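Local coordinates for 2S Albumin protein (Dolichos, PDB 6IX1), which is a seed albumin with a four-bladed hemopexin-type beta-propeller fold, probably serving in seed storage and perhaps in ligand binding, at residues A[66-69]-A[70-74]. Sequence-based numbering, arbitrary orientation.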
# COMPACT_ATOMS: atom_id res chain seq x y z
N PHE A 66 2.06 -1.18 -4.16
CA PHE A 66 3.33 -0.93 -3.49
C PHE A 66 4.32 -0.32 -4.46
O PHE A 66 4.42 -0.74 -5.58
CB PHE A 66 3.89 -2.18 -2.81
CG PHE A 66 4.07 -3.40 -3.66
CD1 PHE A 66 5.28 -3.57 -4.35
CD2 PHE A 66 3.10 -4.36 -3.79
CE1 PHE A 66 5.51 -4.70 -5.10
CE2 PHE A 66 3.33 -5.50 -4.59
CZ PHE A 66 4.54 -5.70 -5.18
N ASP A 67 5.11 0.55 -3.89
CA ASP A 67 6.25 1.11 -4.63
C ASP A 67 7.40 0.08 -4.67
O ASP A 67 7.57 -0.70 -3.70
CB ASP A 67 6.73 2.42 -4.01
CG ASP A 67 6.86 2.36 -2.48
OD1 ASP A 67 5.76 2.18 -1.79
OD2 ASP A 67 7.99 2.43 -1.94
N THR A 68 8.23 0.15 -5.73
CA THR A 68 9.38 -0.76 -5.82
C THR A 68 10.67 0.06 -5.78
O THR A 68 11.32 0.11 -4.71
CB THR A 68 9.26 -1.64 -7.08
OG1 THR A 68 9.08 -0.78 -8.19
CG2 THR A 68 8.11 -2.59 -6.97
N GLU A 69 10.96 0.69 -6.91
CA GLU A 69 12.15 1.54 -7.03
C GLU A 69 11.79 2.69 -7.98
O GLU A 69 10.86 2.61 -8.74
CB GLU A 69 13.36 0.70 -7.51
CG GLU A 69 13.12 0.06 -8.88
CD GLU A 69 14.25 -0.86 -9.30
OE1 GLU A 69 14.58 -1.75 -8.52
OE2 GLU A 69 14.85 -0.61 -10.35
N ALA A 70 12.69 3.67 -8.05
CA ALA A 70 12.50 4.76 -9.00
C ALA A 70 11.06 5.29 -8.87
O ALA A 70 10.56 5.39 -7.74
CB ALA A 70 12.94 4.37 -10.38
N SER A 71 10.36 5.52 -9.98
CA SER A 71 8.95 5.92 -9.93
C SER A 71 8.08 4.77 -10.46
O SER A 71 7.13 4.97 -11.20
CB SER A 71 8.76 7.21 -10.67
OG SER A 71 9.49 8.26 -10.05
N GLU A 72 8.37 3.58 -9.98
CA GLU A 72 7.63 2.33 -10.31
C GLU A 72 6.81 1.82 -9.12
O GLU A 72 7.22 1.98 -8.00
CB GLU A 72 8.61 1.28 -10.82
CG GLU A 72 9.31 1.74 -12.11
CD GLU A 72 10.42 0.87 -12.63
OE1 GLU A 72 10.81 0.01 -11.92
OE2 GLU A 72 10.92 1.22 -13.71
N ALA A 73 5.70 1.19 -9.46
CA ALA A 73 4.84 0.57 -8.45
C ALA A 73 4.05 -0.56 -9.10
O ALA A 73 3.73 -0.46 -10.25
CB ALA A 73 3.93 1.59 -7.87
N TYR A 74 3.71 -1.56 -8.26
CA TYR A 74 2.63 -2.49 -8.62
C TYR A 74 1.29 -2.02 -8.12
O TYR A 74 1.23 -1.49 -6.97
CB TYR A 74 2.89 -3.92 -8.12
CG TYR A 74 3.91 -4.66 -8.91
CD1 TYR A 74 3.53 -5.34 -10.06
CD2 TYR A 74 5.24 -4.68 -8.60
CE1 TYR A 74 4.43 -6.02 -10.87
CE2 TYR A 74 6.15 -5.37 -9.37
CZ TYR A 74 5.74 -6.05 -10.51
OH TYR A 74 6.66 -6.73 -11.24
O HOH W 1 13.17 -1.29 -12.37
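Phe66 and Tyr74 pair across the hairpin that joins strands 64-67 and 72-77, the two innermost strands of one blade of a hemopexin-type beta-propeller. Their backbones exchange two hydrogen bonds, Phe66 N to Tyr74 O and Tyr74 N to Phe66 O, both 2.9 Å. From CB, the Tyr74 side chain runs beside that of Phe66. CB sits over one face of the Phe66 ring, 4.0 Å from its centroid, a CH-pi contact displaced toward the rim. CG lies 3.9 Å from Phe66 CZ, and CD2 reaches Phe66 CE1 at 3.5 Å, the ring planes inclined at 40°, while Thr68 CG2 comes to the Tyr74 ring edge at CD2 (3.9 Å) and CE2. Beyond, Tyr74 stacks on Tyr83. Phe66 reaches Tyr74 with CG between its backbone N and carbonyl carbon (chi1 55°), and packs on Val130 and Leu132 of the next blade; an alanine here would probably leave Tyr74 CB uncovered and open a gap between the blades. At the turn, Glu72 N donates to Glu69 O (2.9 Å). Glu69, whose OE1 bonds to Tyr143, and Glu72 hold parallel carboxylates (planes 1° apart) in separate layers, and one water donates to both Glu69 OE2 and Glu72 OE1, 2.7 Å from each.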